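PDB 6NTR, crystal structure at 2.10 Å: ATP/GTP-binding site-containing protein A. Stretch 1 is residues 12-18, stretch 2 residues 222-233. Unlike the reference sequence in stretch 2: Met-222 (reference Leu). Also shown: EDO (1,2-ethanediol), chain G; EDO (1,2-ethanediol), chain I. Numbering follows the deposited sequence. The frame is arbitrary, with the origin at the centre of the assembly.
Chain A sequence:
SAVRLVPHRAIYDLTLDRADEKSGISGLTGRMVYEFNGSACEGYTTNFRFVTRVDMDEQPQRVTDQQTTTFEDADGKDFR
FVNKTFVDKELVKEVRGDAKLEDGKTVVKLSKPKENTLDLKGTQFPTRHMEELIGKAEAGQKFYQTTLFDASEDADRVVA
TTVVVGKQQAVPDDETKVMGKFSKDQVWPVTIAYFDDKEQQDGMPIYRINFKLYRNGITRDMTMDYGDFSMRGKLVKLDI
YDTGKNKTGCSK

Stretch 1 (12-18) YDLTLDR
Stretch 2 (222-233) MTMDYGDFSMRG

How do two stretches more than two hundred residues apart come to lie side by side? Residues 12-18 form one extended strand, and residues 222-225 and 229-233 form the two arms of a hairpin whose second arm runs antiparallel to it, the axes approaching to 4.4 Å at 142° between their directions. Leu-14 faces Gly-233, Thr-15 faces Arg-232 and Leu-16 faces Met-231, with CA-CA distances of 4.7, 5.1 and 4.8 Å. Thr-15 and Arg-232 exchange two backbone hydrogen bonds, Thr-15 N to Arg-232 O at 3.1 Å and Arg-232 N to Thr-15 O at 2.9 Å. Asp-17 N then donates to Ser-230 O at 2.8 Å, and Ser-230 N to Arg-18 O at 3.1 Å. Phi and psi are extended throughout the pairing except at Asp-17 (-95/-60), where the strand kinks. Together the stretches bury 730 Å².

What does Arg-18, the residue with the largest covered area, reach? Its side chain (chi1 127°, chi2 t, chi3 106°, chi4 80°) extends to the hairpin turn. There NH1 forms a salt bridge with Asp-225, lying 2.9 Å from OD1 with weak hydrogen-bond geometry; the position of NH1 is uncertain because it sits too close to a neighbour. Asp-225 (chi1 t) also accepts a hydrogen bond at OD1 from Gly-227 N, 3.2 Å away, so one carboxylate braces the turn and meets the arginine. Gly-227, at phi/psi 110/-99, suits its place because a CB would be jammed against the preceding carbonyl oxygen.

How does Arg-232 fit beside the strand? Its CB packs 3.4 Å from Thr-15 OG1, on the sheet face their side chains share, and its chain (chi1 m, chi2 -108°, chi3 t) carries the guanidinium to Asp-17. Arg-232 NE approaches Asp-17 OD1 at 3.4 Å, a salt bridge with a weak hydrogen bond, the oxygen near the guanidinium plane. Asp-17 (chi1 t) is exposed, as suits a charged residue. A water joins its OD2 (3.0 Å, water donating), Arg-18 NE (3.2 Å, water accepting) and Ser-230 OG (2.7 Å). Ser-230 (chi1 p) is buried, with its OG 3.3 Å from Asp-17 CB; a hydroxyl suits a buried place where this water offers it a polar partner.

What fills the face opposite Thr-15 and Arg-232? Apolar side chains do. Leu-14 (chi1 m, chi2 t) brings CD1 to 3.5 Å from CE of the selenomethionine Met-231 (chi1 m, chi2 t, chi3 17°), both residues buried. Gly-233 leaves room here: an ideal CB would clash with Met-222 CG at 2.9 Å. Nearby, Met-222, a selenomethionine that differs from the reference sequence, points toward Tyr-12 (chi1 m, chi2 91°) and sets SE over one face of its ring, 3.9 Å from Tyr-12 CE2 and 4.1 Å from the Tyr-12 ring centroid.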

# COMPACT_ATOMS: atom_id res chain seq x y z
N TYR A 12 -9.77 5.28 -6.29
CA TYR A 12 -9.07 6.53 -6.10
C TYR A 12 -8.70 7.08 -7.46
O TYR A 12 -8.37 6.33 -8.37
CB TYR A 12 -7.81 6.34 -5.26
CG TYR A 12 -8.03 5.77 -3.88
CD1 TYR A 12 -8.00 4.41 -3.67
CD2 TYR A 12 -8.24 6.60 -2.79
CE1 TYR A 12 -8.19 3.89 -2.41
CE2 TYR A 12 -8.44 6.08 -1.53
CZ TYR A 12 -8.41 4.72 -1.35
OH TYR A 12 -8.59 4.15 -0.12
N ASP A 13 -8.78 8.39 -7.60
CA ASP A 13 -8.33 9.08 -8.79
C ASP A 13 -6.95 9.69 -8.54
O ASP A 13 -6.74 10.40 -7.55
CB ASP A 13 -9.31 10.17 -9.20
CG ASP A 13 -8.81 10.98 -10.34
OD1 ASP A 13 -8.82 10.46 -11.47
OD2 ASP A 13 -8.37 12.13 -10.10
N LEU A 14 -6.01 9.32 -9.40
CA LEU A 14 -4.63 9.73 -9.29
C LEU A 14 -4.29 10.96 -10.09
O LEU A 14 -4.72 11.12 -11.22
CB LEU A 14 -3.71 8.59 -9.72
CG LEU A 14 -3.93 7.20 -9.12
CD1 LEU A 14 -2.80 6.28 -9.54
CD2 LEU A 14 -4.03 7.27 -7.61
N THR A 15 -3.50 11.83 -9.47
CA THR A 15 -3.07 13.07 -10.07
C THR A 15 -1.62 13.33 -9.74
O THR A 15 -1.08 12.74 -8.82
CB THR A 15 -3.94 14.23 -9.59
OG1 THR A 15 -4.37 13.98 -8.25
CG2 THR A 15 -5.16 14.36 -10.46
N LEU A 16 -0.97 14.19 -10.50
CA LEU A 16 0.43 14.50 -10.26
C LEU A 16 0.54 15.59 -9.20
O LEU A 16 -0.13 16.61 -9.28
CB LEU A 16 1.09 14.95 -11.55
CG LEU A 16 2.55 15.34 -11.47
CD1 LEU A 16 3.41 14.16 -11.06
CD2 LEU A 16 3.01 15.92 -12.79
N ASP A 17 1.39 15.38 -8.19
CA ASP A 17 1.53 16.40 -7.16
C ASP A 17 2.70 17.32 -7.44
O ASP A 17 2.51 18.51 -7.61
CB ASP A 17 1.70 15.74 -5.80
CG ASP A 17 1.48 16.70 -4.65
OD1 ASP A 17 0.47 17.43 -4.65
OD2 ASP A 17 2.32 16.71 -3.74
N ARG A 18 3.89 16.77 -7.53
CA ARG A 18 5.08 17.56 -7.81
C ARG A 18 5.99 16.79 -8.75
O ARG A 18 6.11 15.59 -8.63
CB ARG A 18 5.80 17.95 -6.49
CG ARG A 18 7.29 17.63 -6.37
CD ARG A 18 7.78 17.68 -4.93
NE ARG A 18 8.02 16.35 -4.37
CZ ARG A 18 9.10 15.63 -4.59
NH1 ARG A 18 9.23 14.45 -4.04
NH2 ARG A 18 10.05 16.10 -5.38
N MSE A 222 -4.67 10.17 -0.05
CA MSE A 222 -3.33 9.68 -0.19
C MSE A 222 -2.41 10.56 -0.92
O MSE A 222 -2.83 11.35 -1.76
CB MSE A 222 -3.30 8.38 -0.96
CG MSE A 222 -4.68 7.88 -1.33
SE MSE A 222 -4.62 6.05 -0.75
CE MSE A 222 -3.07 5.53 -1.81
N THR A 223 -1.15 10.51 -0.55
CA THR A 223 -0.12 11.22 -1.26
C THR A 223 1.06 10.28 -1.24
O THR A 223 1.45 9.81 -0.20
CB THR A 223 0.24 12.54 -0.59
OG1 THR A 223 -0.84 13.46 -0.74
CG2 THR A 223 1.46 13.13 -1.22
N MSE A 224 1.65 10.03 -2.39
CA MSE A 224 2.76 9.14 -2.45
C MSE A 224 3.96 9.86 -2.92
O MSE A 224 3.96 10.36 -4.03
CB MSE A 224 2.37 7.99 -3.36
CG MSE A 224 1.18 7.34 -2.71
SE MSE A 224 -0.03 6.47 -3.96
CE MSE A 224 1.12 4.91 -4.20
N ASP A 225 5.01 9.89 -2.11
CA ASP A 225 6.23 10.55 -2.47
C ASP A 225 7.17 9.46 -2.91
O ASP A 225 7.54 8.61 -2.14
CB ASP A 225 6.81 11.28 -1.26
CG ASP A 225 7.72 12.43 -1.62
OD1 ASP A 225 8.76 12.20 -2.25
OD2 ASP A 225 7.43 13.57 -1.25
N TYR A 226 7.53 9.51 -4.18
CA TYR A 226 8.41 8.53 -4.79
C TYR A 226 9.81 9.05 -4.90
O TYR A 226 10.66 8.40 -5.47
CB TYR A 226 7.91 8.18 -6.18
CG TYR A 226 6.62 7.41 -6.17
CD1 TYR A 226 6.60 6.07 -5.88
CD2 TYR A 226 5.43 8.03 -6.45
CE1 TYR A 226 5.42 5.37 -5.86
CE2 TYR A 226 4.25 7.33 -6.43
CZ TYR A 226 4.26 6.01 -6.14
OH TYR A 226 3.09 5.31 -6.12
N GLY A 227 10.06 10.23 -4.35
CA GLY A 227 11.36 10.84 -4.43
C GLY A 227 11.27 12.04 -5.33
O GLY A 227 10.82 13.09 -4.93
N ASP A 228 11.68 11.86 -6.58
CA ASP A 228 11.65 12.94 -7.55
C ASP A 228 10.24 13.44 -7.78
O ASP A 228 10.05 14.64 -7.90
CB ASP A 228 12.21 12.49 -8.91
CG ASP A 228 13.66 12.12 -8.86
OD1 ASP A 228 14.38 12.57 -7.94
OD2 ASP A 228 14.10 11.37 -9.75
N PHE A 229 9.26 12.55 -7.84
CA PHE A 229 7.88 12.95 -8.08
C PHE A 229 6.91 12.38 -7.07
O PHE A 229 7.15 11.33 -6.53
CB PHE A 229 7.45 12.50 -9.47
CG PHE A 229 7.01 11.08 -9.55
CD1 PHE A 229 7.92 10.08 -9.74
CD2 PHE A 229 5.69 10.75 -9.45
CE1 PHE A 229 7.52 8.77 -9.83
CE2 PHE A 229 5.28 9.45 -9.53
CZ PHE A 229 6.20 8.46 -9.72
N SER A 230 5.82 13.09 -6.82
CA SER A 230 4.80 12.62 -5.91
C SER A 230 3.47 12.56 -6.63
O SER A 230 3.20 13.31 -7.57
CB SER A 230 4.73 13.51 -4.66
OG SER A 230 4.74 14.87 -5.03
N MSE A 231 2.61 11.67 -6.14
CA MSE A 231 1.29 11.47 -6.68
C MSE A 231 0.29 11.69 -5.61
O MSE A 231 0.61 11.59 -4.42
CB MSE A 231 1.13 10.02 -7.07
CG MSE A 231 2.09 9.59 -8.16
SE MSE A 231 1.57 7.77 -8.63
CE MSE A 231 -0.19 7.85 -7.80
N ARG A 232 -0.93 12.02 -6.02
CA ARG A 232 -2.03 12.27 -5.12
C ARG A 232 -3.10 11.23 -5.41
O ARG A 232 -3.31 10.87 -6.55
CB ARG A 232 -2.63 13.64 -5.39
CG ARG A 232 -1.96 14.80 -4.69
CD ARG A 232 -2.83 15.33 -3.57
NE ARG A 232 -2.12 16.29 -2.74
CZ ARG A 232 -2.47 16.60 -1.51
NH1 ARG A 232 -3.52 16.04 -0.95
NH2 ARG A 232 -1.77 17.49 -0.83
N GLY A 233 -3.76 10.73 -4.38
CA GLY A 233 -4.82 9.78 -4.58
C GLY A 233 -6.04 10.23 -3.83
O GLY A 233 -6.03 10.26 -2.62
C1 EDO G . -8.28 1.51 2.27
O1 EDO G . -8.99 2.42 1.42
C2 EDO G . -6.84 1.42 1.79
O2 EDO G . -6.15 0.60 2.73
C1 EDO I . 1.28 19.49 -11.43
O1 EDO I . 1.13 19.73 -10.02
C2 EDO I . 2.22 20.52 -12.05
O2 EDO I . 3.58 20.21 -11.69
O HOH W 1 5.18 16.40 -2.89